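Local coordinates for putative aminotransferase (Actinomadura melliaura, PDB 4ZWV), which probably transfers amino groups with the help of pyridoxal 5'-phosphate, as a putative sugar aminotransferase in making the aminopentose of the indolocarbazole AT2433, at residues 100-105 with 337-343; 274-280 with 368-372; 297-303 with 343-349. One frame throughout, in Å; residues are numbered along the deposited sequence.

Contact 1 of 3, residues 100-105 with 337-343; sequences WVDVDP and LPGLDSV
Asp-102 pushes its carboxylate against the first turn of helix 338-343, where Gly-339 leaves a hollow. The two oxygens divide between them the amides of Gly-339 and Leu-340, in the first turn of the helix. OD2 of Asp-102 takes the amide N of Gly-339 at 2.8 Å, and OD1 of Asp-102 takes the amide N of Leu-340, also at 2.8 Å. Both donors come to the syn sides, 16° out of the carboxylate plane. OD1 has a second donor: the amide N of Val-103 reaches its anti side at 2.7 Å, the third bond to the carboxylate. The chi1 of Asp-102, -151°, swings CG roughly opposite its own backbone N and brings the carboxylate up to the helix. The glycine makes this fit possible, since a side-chain carbon at Gly-339 would run into O of Val-103 and OD2 of Asp-102.

Apolar contacts continue from the carboxylate along the loop. Leu-337 lays its two methyls against the chain where the strand ends: CD1 lies 4.0 Å from CB of Trp-100, while CD2 rests on the backbone of Asp-102. Farther along, CG2 of Val-103 meets CD1 of Leu-340 at 4.1 Å, the two side chains slanting across each other. At the far end the ring of Pro-105 sits over the next turn of the helix. Its CB is 3.6 Å from CG1 of Val-343, and its CG lies by OG of Ser-342, a hydroxyl that donates to O of Gly-339.

The carboxylate, from a loop distant in sequence, thus binds first-turn amides that lack a partner within the helix; Leu-337 holds the N-cap position. The negative charge faces the positive end of the helix dipole, which would probably help to keep this buried aspartate ionised.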
# COMPACT_ATOMS: atom_id res chain seq x y z
N TRP A 100 19.35 -16.40 -3.20
CA TRP A 100 18.64 -16.97 -4.34
C TRP A 100 18.68 -18.49 -4.33
O TRP A 100 19.72 -19.09 -4.08
CB TRP A 100 19.22 -16.48 -5.67
CG TRP A 100 19.14 -15.01 -5.91
CD1 TRP A 100 20.19 -14.17 -6.17
CD2 TRP A 100 17.95 -14.20 -5.97
NE1 TRP A 100 19.73 -12.89 -6.35
CE2 TRP A 100 18.37 -12.88 -6.24
CE3 TRP A 100 16.59 -14.47 -5.80
CZ2 TRP A 100 17.46 -11.82 -6.36
CZ3 TRP A 100 15.69 -13.42 -5.92
CH2 TRP A 100 16.13 -12.11 -6.19
N VAL A 101 17.53 -19.08 -4.64
CA VAL A 101 17.40 -20.51 -4.84
C VAL A 101 17.14 -20.76 -6.33
O VAL A 101 16.41 -20.00 -6.98
CB VAL A 101 16.26 -21.10 -3.99
CG1 VAL A 101 16.20 -22.64 -4.12
CG2 VAL A 101 16.46 -20.71 -2.52
N ASP A 102 17.74 -21.83 -6.84
CA ASP A 102 17.64 -22.17 -8.25
C ASP A 102 16.24 -22.64 -8.60
O ASP A 102 15.39 -22.85 -7.72
CB ASP A 102 18.66 -23.25 -8.60
CG ASP A 102 19.14 -23.18 -10.04
OD1 ASP A 102 18.52 -22.49 -10.87
OD2 ASP A 102 20.17 -23.84 -10.32
N VAL A 103 16.02 -22.80 -9.89
CA VAL A 103 14.75 -23.23 -10.46
C VAL A 103 14.87 -24.64 -11.03
O VAL A 103 15.87 -24.97 -11.67
CB VAL A 103 14.31 -22.24 -11.56
CG1 VAL A 103 13.09 -22.74 -12.29
CG2 VAL A 103 14.05 -20.85 -10.96
N ASP A 104 13.85 -25.47 -10.80
CA ASP A 104 13.77 -26.78 -11.43
C ASP A 104 13.36 -26.60 -12.90
O ASP A 104 12.27 -26.12 -13.17
CB ASP A 104 12.74 -27.65 -10.69
CG ASP A 104 12.62 -29.06 -11.27
OD1 ASP A 104 13.30 -29.37 -12.27
OD2 ASP A 104 11.82 -29.85 -10.73
N PRO A 105 14.25 -26.98 -13.84
CA PRO A 105 13.93 -26.79 -15.26
C PRO A 105 12.67 -27.52 -15.70
O PRO A 105 12.04 -27.10 -16.68
CB PRO A 105 15.15 -27.38 -15.97
CG PRO A 105 16.25 -27.33 -14.97
CD PRO A 105 15.60 -27.53 -13.64
N LEU A 337 23.11 -19.90 -10.79
CA LEU A 337 21.87 -20.66 -10.83
C LEU A 337 21.78 -21.40 -12.16
O LEU A 337 21.08 -20.97 -13.07
CB LEU A 337 20.66 -19.73 -10.65
CG LEU A 337 20.65 -18.89 -9.38
CD1 LEU A 337 19.50 -17.88 -9.40
CD2 LEU A 337 20.55 -19.77 -8.15
N PRO A 338 22.50 -22.52 -12.27
CA PRO A 338 22.63 -23.22 -13.55
C PRO A 338 21.29 -23.80 -14.04
O PRO A 338 21.10 -23.90 -15.25
CB PRO A 338 23.64 -24.33 -13.25
CG PRO A 338 23.57 -24.52 -11.79
CD PRO A 338 23.27 -23.17 -11.20
N GLY A 339 20.41 -24.17 -13.12
CA GLY A 339 19.10 -24.68 -13.51
C GLY A 339 18.31 -23.61 -14.26
O GLY A 339 17.82 -23.83 -15.36
N LEU A 340 18.21 -22.43 -13.65
CA LEU A 340 17.53 -21.32 -14.30
C LEU A 340 18.23 -20.93 -15.60
O LEU A 340 17.58 -20.67 -16.61
CB LEU A 340 17.44 -20.13 -13.35
CG LEU A 340 16.75 -18.87 -13.88
CD1 LEU A 340 15.39 -19.24 -14.49
CD2 LEU A 340 16.58 -17.84 -12.77
N ASP A 341 19.57 -20.89 -15.57
CA ASP A 341 20.34 -20.57 -16.78
C ASP A 341 19.97 -21.50 -17.94
O ASP A 341 19.93 -21.08 -19.09
CB ASP A 341 21.85 -20.66 -16.53
CG ASP A 341 22.37 -19.58 -15.59
OD1 ASP A 341 21.69 -18.55 -15.40
OD2 ASP A 341 23.49 -19.77 -15.07
N SER A 342 19.69 -22.77 -17.63
CA SER A 342 19.46 -23.75 -18.69
C SER A 342 18.10 -23.60 -19.36
O SER A 342 17.87 -24.19 -20.42
CB SER A 342 19.60 -25.18 -18.15
OG SER A 342 18.47 -25.56 -17.38
N VAL A 343 17.20 -22.81 -18.77
CA VAL A 343 15.88 -22.62 -19.36
C VAL A 343 15.50 -21.15 -19.64
O VAL A 343 14.53 -20.88 -20.35
CB VAL A 343 14.77 -23.22 -18.46
CG1 VAL A 343 14.88 -24.74 -18.43
CG2 VAL A 343 14.82 -22.64 -17.05

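Contact 2 of 3, residues 274-280 with 368-372; sequences LTGVPGL and IRSGW
Val-277 faces Arg-369, their CA atoms 6.3 Å apart, where a type II turn from Val-277 to Leu-280 lies against the end of a helix and the C-terminal tail. Ile-368 is the apolar centre. Its CG2 touches CD1 of Leu-280 at 3.6 Å, and it also meets CD2 of Leu-274 and CG1 of Val-277, each at 4.1 Å. The three side chains cross that of Ile-368 at about right angles.

Arg-369 bends at chi3 (77°) and brings its guanidinium back over Val-277, whose CG2 lies on one face. NH1 of Arg-369 donates to O of Thr-275 at 2.9 Å, with the oxygen 18° out of the guanidinium plane. NH1 also bonds to O of Glu-273, and a water joins NH2 to O of Thr-275.

Trp-372, the last residue, presents its ring edge to the turn. CZ2 meets O of Gly-279 at 3.6 Å, and CH2 meets CB of Leu-280 at 4.1 Å. An alanine in place of Trp-372 would remove the indole, which is likely to open a gap beside the turn and leave O of Asp-301 without the NE1 donor.

The contact joins the turn between helix 243-273 and strand 280-282 to the end of helix 358-369. Helix 303-312 packs alongside, with Phe-306 edge-to-face on Trp-372, while Leu-280 lies on strand 296-300.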
# COMPACT_ATOMS: atom_id res chain seq x y z
N LEU A 274 0.03 -29.65 -28.73
CA LEU A 274 1.38 -29.12 -28.91
C LEU A 274 2.48 -30.18 -28.69
O LEU A 274 3.62 -29.83 -28.43
CB LEU A 274 1.62 -27.93 -27.98
CG LEU A 274 0.84 -26.66 -28.33
CD1 LEU A 274 1.20 -25.51 -27.39
CD2 LEU A 274 1.06 -26.27 -29.79
N THR A 275 2.12 -31.46 -28.75
CA THR A 275 3.12 -32.52 -28.66
C THR A 275 3.85 -32.74 -29.98
O THR A 275 3.30 -32.51 -31.05
CB THR A 275 2.49 -33.87 -28.24
OG1 THR A 275 1.66 -34.37 -29.30
CG2 THR A 275 1.71 -33.73 -26.94
N GLY A 276 5.11 -33.18 -29.91
CA GLY A 276 5.80 -33.55 -31.13
C GLY A 276 6.18 -32.37 -32.02
O GLY A 276 6.37 -32.54 -33.22
N VAL A 277 6.23 -31.18 -31.44
CA VAL A 277 6.61 -30.00 -32.20
C VAL A 277 8.13 -29.80 -32.16
O VAL A 277 8.70 -29.69 -31.08
CB VAL A 277 5.91 -28.74 -31.67
CG1 VAL A 277 6.37 -27.50 -32.45
CG2 VAL A 277 4.41 -28.90 -31.77
N PRO A 278 8.78 -29.80 -33.33
CA PRO A 278 10.23 -29.60 -33.32
C PRO A 278 10.61 -28.29 -32.66
O PRO A 278 10.03 -27.25 -32.99
CB PRO A 278 10.59 -29.58 -34.81
CG PRO A 278 9.46 -30.28 -35.49
CD PRO A 278 8.24 -29.97 -34.69
N GLY A 279 11.56 -28.34 -31.74
CA GLY A 279 12.02 -27.13 -31.08
C GLY A 279 11.14 -26.62 -29.95
O GLY A 279 11.40 -25.55 -29.42
N LEU A 280 10.10 -27.38 -29.59
CA LEU A 280 9.23 -26.98 -28.48
C LEU A 280 9.12 -28.10 -27.44
O LEU A 280 8.81 -29.25 -27.77
CB LEU A 280 7.84 -26.59 -29.00
CG LEU A 280 6.91 -25.99 -27.94
CD1 LEU A 280 6.04 -24.89 -28.53
CD2 LEU A 280 6.02 -27.05 -27.30
N ILE A 368 2.12 -22.13 -34.05
CA ILE A 368 3.28 -22.83 -33.50
C ILE A 368 3.65 -24.06 -34.33
O ILE A 368 4.82 -24.27 -34.65
CB ILE A 368 3.03 -23.24 -32.03
CG1 ILE A 368 2.94 -22.00 -31.14
CG2 ILE A 368 4.14 -24.15 -31.52
CD1 ILE A 368 2.52 -22.31 -29.72
N ARG A 369 2.66 -24.85 -34.72
CA ARG A 369 2.95 -26.09 -35.43
C ARG A 369 3.45 -25.87 -36.86
O ARG A 369 3.98 -26.79 -37.48
CB ARG A 369 1.72 -27.01 -35.44
CG ARG A 369 1.37 -27.57 -34.06
CD ARG A 369 0.38 -28.73 -34.12
NE ARG A 369 1.03 -29.96 -34.55
CZ ARG A 369 1.51 -30.90 -33.73
NH1 ARG A 369 1.40 -30.76 -32.42
NH2 ARG A 369 2.08 -31.98 -34.24
N SER A 370 3.29 -24.65 -37.37
CA SER A 370 3.77 -24.33 -38.71
C SER A 370 5.26 -23.99 -38.72
O SER A 370 5.85 -23.81 -39.79
CB SER A 370 2.97 -23.18 -39.32
OG SER A 370 3.26 -21.95 -38.68
N GLY A 371 5.87 -23.90 -37.53
CA GLY A 371 7.30 -23.71 -37.42
C GLY A 371 7.75 -22.26 -37.40
O GLY A 371 6.96 -21.35 -37.66
N TRP A 372 9.02 -22.03 -37.09
CA TRP A 372 9.57 -20.68 -37.03
C TRP A 372 11.05 -20.66 -37.39
O TRP A 372 11.67 -19.59 -37.42
CB TRP A 372 9.35 -20.06 -35.65
CG TRP A 372 9.96 -20.84 -34.52
CD1 TRP A 372 11.17 -20.64 -33.95
CD2 TRP A 372 9.36 -21.95 -33.83
NE1 TRP A 372 11.38 -21.55 -32.94
CE2 TRP A 372 10.28 -22.37 -32.85
CE3 TRP A 372 8.15 -22.63 -33.96
CZ2 TRP A 372 10.02 -23.43 -31.99
CZ3 TRP A 372 7.89 -23.68 -33.10
CH2 TRP A 372 8.81 -24.08 -32.14
OXT TRP A 372 11.65 -21.69 -37.67
O HOH W 1 1.99 -34.58 -33.22

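Contact 3 of 3, residues 297-303 with 343-349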
# COMPACT_ATOMS: atom_id res chain seq x y z
N ASP A 297 3.21 -22.04 -19.98
CA ASP A 297 4.63 -22.00 -20.31
C ASP A 297 5.08 -23.14 -21.22
O ASP A 297 4.65 -24.28 -21.06
CB ASP A 297 5.48 -22.03 -19.04
CG ASP A 297 5.52 -20.70 -18.32
OD1 ASP A 297 4.96 -19.72 -18.86
OD2 ASP A 297 6.13 -20.63 -17.23
N VAL A 298 5.97 -22.81 -22.15
CA VAL A 298 6.70 -23.81 -22.92
C VAL A 298 8.17 -23.39 -23.01
O VAL A 298 8.52 -22.29 -22.59
CB VAL A 298 6.13 -24.00 -24.35
CG1 VAL A 298 4.69 -24.51 -24.28
CG2 VAL A 298 6.21 -22.72 -25.14
N LYS A 299 9.01 -24.27 -23.52
CA LYS A 299 10.41 -23.93 -23.74
C LYS A 299 10.74 -24.16 -25.20
O LYS A 299 10.44 -25.22 -25.74
CB LYS A 299 11.32 -24.77 -22.83
CG LYS A 299 11.12 -24.46 -21.34
CD LYS A 299 11.90 -25.43 -20.43
CE LYS A 299 11.31 -26.82 -20.45
NZ LYS A 299 11.99 -27.76 -19.51
N VAL A 300 11.34 -23.17 -25.86
CA VAL A 300 11.61 -23.29 -27.30
C VAL A 300 13.06 -23.03 -27.70
O VAL A 300 13.77 -22.24 -27.06
CB VAL A 300 10.71 -22.32 -28.13
CG1 VAL A 300 9.24 -22.68 -27.96
CG2 VAL A 300 10.96 -20.87 -27.74
N ASP A 301 13.48 -23.71 -28.77
CA ASP A 301 14.73 -23.41 -29.47
C ASP A 301 14.52 -22.21 -30.38
O ASP A 301 13.40 -21.99 -30.86
CB ASP A 301 15.19 -24.61 -30.29
CG ASP A 301 15.42 -25.85 -29.46
OD1 ASP A 301 15.69 -25.71 -28.25
OD2 ASP A 301 15.33 -26.96 -30.02
N ASP A 302 15.59 -21.46 -30.64
CA ASP A 302 15.55 -20.26 -31.48
C ASP A 302 14.39 -19.35 -31.08
O ASP A 302 13.54 -19.00 -31.90
CB ASP A 302 15.43 -20.62 -32.97
CG ASP A 302 15.81 -19.46 -33.89
OD1 ASP A 302 16.14 -18.37 -33.38
OD2 ASP A 302 15.77 -19.64 -35.12
N ARG A 303 14.36 -18.99 -29.81
CA ARG A 303 13.27 -18.17 -29.29
C ARG A 303 13.14 -16.78 -29.95
O ARG A 303 12.02 -16.30 -30.08
CB ARG A 303 13.41 -18.01 -27.78
CG ARG A 303 12.16 -17.45 -27.12
CD ARG A 303 12.33 -17.31 -25.63
NE ARG A 303 13.41 -16.38 -25.31
CZ ARG A 303 13.87 -16.16 -24.08
NH1 ARG A 303 13.33 -16.79 -23.05
NH2 ARG A 303 14.87 -15.30 -23.90
N VAL A 343 17.20 -22.81 -18.77
CA VAL A 343 15.88 -22.62 -19.36
C VAL A 343 15.50 -21.15 -19.64
O VAL A 343 14.53 -20.88 -20.35
CB VAL A 343 14.77 -23.22 -18.46
CG1 VAL A 343 14.88 -24.74 -18.43
CG2 VAL A 343 14.82 -22.64 -17.05
N TYR A 344 16.25 -20.21 -19.08
CA TYR A 344 15.81 -18.81 -19.12
C TYR A 344 15.79 -18.22 -20.54
O TYR A 344 14.99 -17.33 -20.82
CB TYR A 344 16.67 -17.95 -18.21
CG TYR A 344 16.15 -16.53 -18.09
CD1 TYR A 344 14.93 -16.27 -17.46
CD2 TYR A 344 16.88 -15.46 -18.60
CE1 TYR A 344 14.46 -14.97 -17.34
CE2 TYR A 344 16.40 -14.16 -18.48
CZ TYR A 344 15.19 -13.93 -17.86
OH TYR A 344 14.73 -12.64 -17.74
N ASP A 345 16.65 -18.72 -21.42
CA ASP A 345 16.69 -18.24 -22.80
C ASP A 345 15.74 -19.02 -23.69
O ASP A 345 15.65 -18.75 -24.88
CB ASP A 345 18.10 -18.32 -23.37
CG ASP A 345 19.06 -17.35 -22.72
OD1 ASP A 345 18.64 -16.20 -22.46
OD2 ASP A 345 20.21 -17.73 -22.46
N ARG A 346 15.04 -19.98 -23.10
CA ARG A 346 14.12 -20.83 -23.85
C ARG A 346 12.66 -20.61 -23.47
O ARG A 346 11.76 -20.84 -24.28
CB ARG A 346 14.47 -22.30 -23.65
CG ARG A 346 15.81 -22.69 -24.26
CD ARG A 346 16.31 -23.99 -23.66
NE ARG A 346 15.39 -25.09 -23.95
CZ ARG A 346 15.09 -26.05 -23.09
NH1 ARG A 346 15.63 -26.07 -21.88
NH2 ARG A 346 14.24 -27.01 -23.45
N MSE A 347 12.42 -20.18 -22.24
CA MSE A 347 11.05 -20.13 -21.76
C MSE A 347 10.23 -19.05 -22.44
O MSE A 347 10.72 -17.94 -22.74
CB MSE A 347 11.02 -19.94 -20.24
CG MSE A 347 11.65 -18.66 -19.78
SE MSE A 347 11.53 -18.51 -17.84
CE MSE A 347 12.60 -20.00 -17.30
N VAL A 348 8.96 -19.36 -22.68
CA VAL A 348 8.01 -18.38 -23.21
C VAL A 348 6.60 -18.71 -22.71
O VAL A 348 6.19 -19.88 -22.69
CB VAL A 348 8.04 -18.32 -24.76
CG1 VAL A 348 7.96 -19.71 -25.36
CG2 VAL A 348 6.94 -17.40 -25.29
N SER A 349 5.88 -17.68 -22.26
CA SER A 349 4.52 -17.83 -21.73
C SER A 349 3.51 -17.55 -22.84
O SER A 349 3.64 -16.55 -23.57
CB SER A 349 4.28 -16.87 -20.56
OG SER A 349 5.17 -17.10 -19.48
O HOH W 2 14.79 -28.07 -20.07
O HOH W 3 15.93 -20.39 -27.38
O HOH W 4 13.84 -26.15 -26.05
O HOH W 5 15.65 -14.49 -21.57
O HOH W 6 17.90 -14.42 -24.99
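Strands 297-300 and 347-349 pair antiparallel in the small three-stranded sheet of the C-terminal part of the chain. Val-298 and Val-348 form the hydrogen-bonded pair: N of Val-298 reaches O of Val-348 at 3.0 Å, nearly straight at 172°, and the return bond from N of Val-348 to O of Val-298 has the same length. N of Val-300 adds a bond to O of Arg-346. The side chains of the two valines lie side by side on one face of the sheet, CG2 of Val-298 against CG1 of Val-348. The opposite face carries Asp-297 and Ser-349, where OG of Ser-349 donates to the syn side of OD1 of Asp-297 at 2.7 Å.

Arg-303 reaches the turn at Tyr-344 and Asp-345 and the start of the second strand. The bend at chi3 (62°) turns its guanidinium toward their carbonyls. NH1 donates to O of Tyr-344 at 2.8 Å and to O of Met-347, a selenomethionine, at 2.9 Å. O of Asp-345 lies 3.2 Å above the guanidinium plane, over its centre.

Arg-346 lays its guanidinium beside Lys-299, with CB of Lys-299 over one face. A water accepts from NZ of Lys-299 and NH1 of Arg-346. O of Pro-105 also accepts from NZ of Lys-299.

Both N-H groups of NH1 of Arg-303 therefore go to carbonyl oxygens, tying the start of helix 303-312 to the turn and the start of strand 347-349. Glu-281, in a salt bridge with Arg-346 and a long, weak ion pair with Lys-299, probably offsets the like charges of those two side chains.

In the fold
Contacts 1, 2 and 3 lie on one flank of the chain. Contact 3 is in the middle: its centre is about 13 Å from that of contact 1 and 12 Å from that of contact 2, while the centres of contacts 1 and 2 are about 24 Å apart. Contacts 1 and 3 share Val-343 and helix 338-344. Contacts 2 and 3 meet where Asp-301 bonds to Gly-279 and Trp-372. Along the chain, contact 3 is nested within the loop closed by contact 2, and contact 1 crosses both. Together they tie the loop after strand 97-100, at the edge of the large mixed sheet, to the small antiparallel sheet and the C-terminus.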